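Local coordinates for regulatory protein E2 (PDB 2JEX) that activates and represses viral transcription and, together with the E1 protein, probably helps to start replication of the papillomavirus genome, at residues F110-R115 against N136-T141; A148-D153 against I168-F173. The protein carries 1 engineered substitution. One frame throughout, in Å; residues are numbered along the deposited sequence.

Both interactions belong to the same antiparallel sheet of the N-terminal transactivation domain of E2, their centres about 12 Å apart. Interaction 1 pairs two neighbouring strands; interaction 2 reaches from the next strand, 145-152, past strand 157-161 to strand 166-169 and the residues that follow it. They meet where strands 128-140 and 145-152 run side by side: Leu137 O lies 2.6 Å from Ala148 N, a probable hydrogen bond, and Leu137 CD1 packs 3.8 Å from Ala150 CB. Arg115, the last residue of 110-115, probably adds a hydrogen bond from NH2 to Ala150 O at 3.3 Å. The centre of interaction 1 lies about 9 Å from the centre of the chain, that of interaction 2 about 16 Å.

Interaction 1 of 2, residues F110-R115 against N136-T141; sequences FKKGAR and NLYMRT
Tyr138 and Lys112 give up the most surface here, 83 and 73 Å², and touch diagonally on one face of the sheet, since Lys112 is paired with Asn136 and Tyr138 with Phe110. The lysine chain bends at chi3 (-77°), which sets CE 3.4 Å from Tyr138 OH as the two side chains cross obliquely. This is a methylene contact with the phenol end; the ammonium finds its partners beyond it, in a salt bridge with Glu90, a hydrogen bond to Pro91 O and a cation-pi contact with Trp92. Trp92 also meets the Tyr138 ring edge-to-face, so one indole helps to confine both side chains.

Phe110, with 60 Å² covered, contributes chiefly through its backbone. Its carbonyl oxygen accepts Tyr138 N at 2.9 Å and also lies in the plane of the tyrosine ring, at the edge, 3.5 Å from CD1. A CA-H...O contact from Leu137 adds a third approach to this oxygen. The return bond from Phe110 N to Tyr138 O is longer, 3.2 Å, and bent to 142° at the hydrogen. The phenyl ring itself leads away from the partner strand and packs on Met75, Ser78, Leu79 and Leu82 of helix 62-83.

Two further backbone bonds, both 2.9 Å, join Lys112 N to Asn136 O and Asn136 N to Lys112 O. Between the Phe110-Tyr138 and Lys112-Asn136 pairs, on the other face, CG and CD of Lys111 both rest 3.6 Å from Leu137 CD2, while Lys111 NZ turns to the carbonyls of Cys109 and Pro106. With hydrogen-bonded pairs flanking a non-hydrogen-bonded one and strand axes at 168°, this is the regular pairing of an antiparallel beta hairpin, here strands 110-120 and 128-140 at the middle of the E2 transactivation-domain sheet.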
# COMPACT_ATOMS: atom_id res chain seq x y z
N PHE A 110 3.70 -2.75 4.03
CA PHE A 110 4.51 -2.11 3.01
C PHE A 110 5.10 -3.16 2.07
O PHE A 110 5.32 -4.31 2.46
CB PHE A 110 5.57 -1.20 3.64
CG PHE A 110 5.00 -0.15 4.55
CD1 PHE A 110 5.06 -0.29 5.94
CD2 PHE A 110 4.35 0.98 4.03
CE1 PHE A 110 4.52 0.67 6.79
CE2 PHE A 110 3.80 1.95 4.88
CZ PHE A 110 3.88 1.80 6.26
N LYS A 111 5.31 -2.77 0.81
CA LYS A 111 5.61 -3.74 -0.24
C LYS A 111 6.62 -3.23 -1.25
O LYS A 111 6.48 -2.11 -1.75
CB LYS A 111 4.33 -4.16 -0.98
CG LYS A 111 3.10 -4.36 -0.12
CD LYS A 111 1.99 -5.01 -0.92
CE LYS A 111 0.61 -4.64 -0.44
NZ LYS A 111 0.46 -4.43 1.03
N LYS A 112 7.63 -4.05 -1.55
CA LYS A 112 8.58 -3.75 -2.63
C LYS A 112 8.74 -4.96 -3.56
O LYS A 112 8.51 -6.11 -3.16
CB LYS A 112 9.93 -3.31 -2.07
CG LYS A 112 9.88 -2.04 -1.20
CD LYS A 112 11.25 -1.44 -0.96
CE LYS A 112 12.01 -2.22 0.10
NZ LYS A 112 13.13 -1.44 0.70
N GLY A 113 9.13 -4.70 -4.81
CA GLY A 113 9.38 -5.76 -5.79
C GLY A 113 8.10 -6.21 -6.49
O GLY A 113 7.59 -7.29 -6.22
N ALA A 114 7.60 -5.36 -7.38
CA ALA A 114 6.34 -5.62 -8.07
C ALA A 114 6.56 -6.49 -9.30
O ALA A 114 7.56 -6.33 -10.02
CB ALA A 114 5.66 -4.31 -8.47
N ARG A 115 5.63 -7.41 -9.52
CA ARG A 115 5.58 -8.15 -10.77
C ARG A 115 4.15 -8.53 -11.13
O ARG A 115 3.27 -8.56 -10.26
CB ARG A 115 6.48 -9.39 -10.74
CG ARG A 115 5.94 -10.52 -9.91
CD ARG A 115 7.01 -11.56 -9.71
NE ARG A 115 6.49 -12.71 -8.99
CZ ARG A 115 6.50 -12.85 -7.67
NH1 ARG A 115 7.00 -11.89 -6.89
NH2 ARG A 115 6.02 -13.95 -7.12
N ASN A 136 8.39 -8.70 -1.81
CA ASN A 136 8.82 -8.33 -0.46
C ASN A 136 7.73 -7.59 0.30
O ASN A 136 7.29 -6.52 -0.11
CB ASN A 136 10.13 -7.52 -0.51
CG ASN A 136 11.27 -8.28 -1.21
OD1 ASN A 136 11.46 -9.48 -0.99
ND2 ASN A 136 12.03 -7.58 -2.04
N LEU A 137 7.29 -8.20 1.40
CA LEU A 137 6.21 -7.67 2.21
C LEU A 137 6.69 -7.47 3.64
O LEU A 137 7.30 -8.37 4.23
CB LEU A 137 5.00 -8.60 2.21
CG LEU A 137 4.34 -9.06 0.90
CD1 LEU A 137 3.18 -10.02 1.19
CD2 LEU A 137 3.85 -7.88 0.09
N TYR A 138 6.42 -6.29 4.19
CA TYR A 138 6.84 -5.95 5.54
C TYR A 138 5.60 -5.73 6.42
O TYR A 138 4.90 -4.72 6.29
CB TYR A 138 7.73 -4.70 5.51
CG TYR A 138 8.90 -4.81 4.56
CD1 TYR A 138 8.74 -4.56 3.20
CD2 TYR A 138 10.17 -5.17 5.02
CE1 TYR A 138 9.81 -4.67 2.31
CE2 TYR A 138 11.25 -5.27 4.14
CZ TYR A 138 11.06 -5.02 2.79
OH TYR A 138 12.10 -5.11 1.91
N MET A 139 5.35 -6.68 7.31
CA MET A 139 4.13 -6.70 8.11
C MET A 139 4.39 -6.75 9.61
O MET A 139 5.29 -7.44 10.08
CB MET A 139 3.20 -7.84 7.68
CG MET A 139 3.89 -9.10 7.18
SD MET A 139 2.81 -10.20 6.25
CE MET A 139 1.79 -10.87 7.58
N ARG A 140 3.58 -6.01 10.36
CA ARG A 140 3.66 -6.00 11.81
C ARG A 140 2.97 -7.24 12.38
O ARG A 140 1.80 -7.50 12.11
CB ARG A 140 3.05 -4.72 12.40
CG ARG A 140 3.38 -4.53 13.89
CD ARG A 140 3.05 -3.12 14.39
NE ARG A 140 1.60 -2.90 14.52
CZ ARG A 140 1.04 -1.74 14.84
NH1 ARG A 140 1.80 -0.67 15.07
NH2 ARG A 140 -0.28 -1.64 14.94
N THR A 141 3.74 -8.00 13.15
CA THR A 141 3.23 -9.08 13.99
C THR A 141 3.21 -8.53 15.41
O THR A 141 3.56 -7.36 15.63
CB THR A 141 4.16 -10.32 13.92
OG1 THR A 141 4.66 -10.49 12.59
CG2 THR A 141 3.43 -11.60 14.35

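Interaction 2 of 2, residues A148-D153 against I168-F173; sequences AKAGAD and IYYSAF. Engineered in segment 168-173: Ala172 (natural residue Arg).
Asp153 and Tyr169 reach toward each other tip to tip, and their meeting is the polar centre of the contact. Tyr169 OH donates a short hydrogen bond, 2.5 Å, to Asp153 OD1, which receives it on its syn lone pair, the side of the other oxygen. That second oxygen, OD2, comes close to the plane of the phenol ring at its edge, 3.3 Å from Tyr169 CE1, with the carboxylate and ring planes turned 36° apart. A chi1 of 57° places Asp153 CG between the backbone N and the carbonyl carbon, and the carboxylate then comes closer to the tyrosine than the direction of the CA-CB bond alone would bring it.

Further bonds fix the carboxylate's rotation: OD1 also forms a salt bridge with Arg167, and OD2 accepts the backbone N-H groups of Thr155 and Gly156, the Thr155 bond being that of an Asx turn. The aspartate sits in the turn between strands 145-152 and 157-161 of an antiparallel meander, whose next strand is 166-169. The central strand separates the two segments, so they share no backbone pairing, and their closest CA atoms, those of Asp153 and Phe173, are 8.9 Å apart. The positive charge of Arg167 would be expected to favour an ionised Asp153.

Past Tyr170, the chain runs through Ser171 and the engineered Ala172 (arginine in the natural sequence) to Phe173, whose ring turns its edge to the other segment. Phe173 CE2 approaches Asp153 O to 3.3 Å, with the oxygen in the ring plane, and lies 4.1 Å from Ala152 CB, also near that plane. Leu157 of the central strand touches both Ala152 and Phe173, while Tyr186 and Val188 of strand 186-189 pack against Phe173. At the other end, Tyr170 extends its hydroxyl to within 4.5 Å of Ala150 CB, a loose approach beside Val133.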
# COMPACT_ATOMS: atom_id res chain seq x y z
N ALA A 148 8.16 -10.84 4.62
CA ALA A 148 7.45 -11.97 4.06
C ALA A 148 7.56 -11.92 2.54
O ALA A 148 7.73 -10.85 1.96
CB ALA A 148 5.99 -11.95 4.49
N LYS A 149 7.50 -13.08 1.90
CA LYS A 149 7.55 -13.16 0.45
C LYS A 149 6.18 -13.55 -0.09
O LYS A 149 5.49 -14.39 0.48
CB LYS A 149 8.62 -14.16 -0.01
CG LYS A 149 10.07 -13.62 -0.03
CD LYS A 149 10.65 -13.46 1.38
CE LYS A 149 12.16 -13.25 1.34
NZ LYS A 149 12.77 -13.40 2.70
N ALA A 150 5.78 -12.91 -1.18
CA ALA A 150 4.52 -13.24 -1.82
C ALA A 150 4.73 -13.91 -3.16
O ALA A 150 5.72 -13.64 -3.86
CB ALA A 150 3.64 -12.00 -1.97
N GLY A 151 3.80 -14.79 -3.52
CA GLY A 151 3.83 -15.45 -4.81
C GLY A 151 2.44 -15.93 -5.17
O GLY A 151 1.50 -15.70 -4.42
N ALA A 152 2.35 -16.60 -6.31
CA ALA A 152 1.12 -17.21 -6.80
C ALA A 152 1.34 -18.68 -7.17
O ALA A 152 2.42 -19.07 -7.64
CB ALA A 152 0.59 -16.46 -7.99
N ASP A 153 0.31 -19.49 -6.95
CA ASP A 153 0.30 -20.87 -7.42
C ASP A 153 -1.08 -21.17 -8.01
O ASP A 153 -1.79 -20.25 -8.40
CB ASP A 153 0.68 -21.84 -6.30
CG ASP A 153 -0.22 -21.73 -5.09
OD1 ASP A 153 0.19 -22.20 -4.01
OD2 ASP A 153 -1.35 -21.19 -5.20
N ILE A 168 0.11 -18.69 3.17
CA ILE A 168 -1.13 -18.09 3.65
C ILE A 168 -1.78 -17.25 2.55
O ILE A 168 -1.25 -16.21 2.15
CB ILE A 168 -0.94 -17.33 4.99
CG1 ILE A 168 -0.56 -18.33 6.09
CG2 ILE A 168 -2.23 -16.60 5.39
CD1 ILE A 168 0.39 -17.79 7.14
N TYR A 169 -2.92 -17.72 2.07
CA TYR A 169 -3.57 -17.15 0.90
C TYR A 169 -4.42 -15.94 1.24
O TYR A 169 -5.24 -16.00 2.16
CB TYR A 169 -4.42 -18.21 0.19
CG TYR A 169 -3.59 -19.34 -0.39
CD1 TYR A 169 -3.12 -19.28 -1.70
CD2 TYR A 169 -3.27 -20.47 0.37
CE1 TYR A 169 -2.35 -20.30 -2.23
CE2 TYR A 169 -2.51 -21.49 -0.15
CZ TYR A 169 -2.05 -21.40 -1.46
OH TYR A 169 -1.29 -22.42 -1.98
N TYR A 170 -4.19 -14.85 0.51
CA TYR A 170 -5.00 -13.64 0.65
C TYR A 170 -5.95 -13.47 -0.54
O TYR A 170 -6.89 -12.69 -0.49
CB TYR A 170 -4.13 -12.39 0.87
CG TYR A 170 -3.17 -12.02 -0.25
CD1 TYR A 170 -3.57 -11.18 -1.29
CD2 TYR A 170 -1.84 -12.47 -0.24
CE1 TYR A 170 -2.69 -10.82 -2.31
CE2 TYR A 170 -0.95 -12.12 -1.25
CZ TYR A 170 -1.39 -11.29 -2.28
OH TYR A 170 -0.52 -10.93 -3.28
N SER A 171 -5.68 -14.23 -1.60
CA SER A 171 -6.54 -14.27 -2.77
C SER A 171 -6.72 -15.72 -3.19
O SER A 171 -5.83 -16.55 -3.00
CB SER A 171 -5.90 -13.46 -3.89
OG SER A 171 -6.86 -13.00 -4.82
N ALA A 172 -7.90 -16.04 -3.71
CA ALA A 172 -8.17 -17.38 -4.22
C ALA A 172 -8.55 -17.28 -5.69
O ALA A 172 -9.48 -16.57 -6.05
CB ALA A 172 -9.29 -18.03 -3.43
N PHE A 173 -7.83 -18.00 -6.55
CA PHE A 173 -8.12 -17.96 -7.98
C PHE A 173 -9.45 -18.64 -8.35
O PHE A 173 -10.05 -18.34 -9.38
CB PHE A 173 -6.96 -18.51 -8.82
CG PHE A 173 -5.75 -17.62 -8.84
CD1 PHE A 173 -5.88 -16.24 -8.98
CD2 PHE A 173 -4.48 -18.17 -8.73
CE1 PHE A 173 -4.75 -15.41 -9.00
CE2 PHE A 173 -3.35 -17.35 -8.75
CZ PHE A 173 -3.49 -15.97 -8.89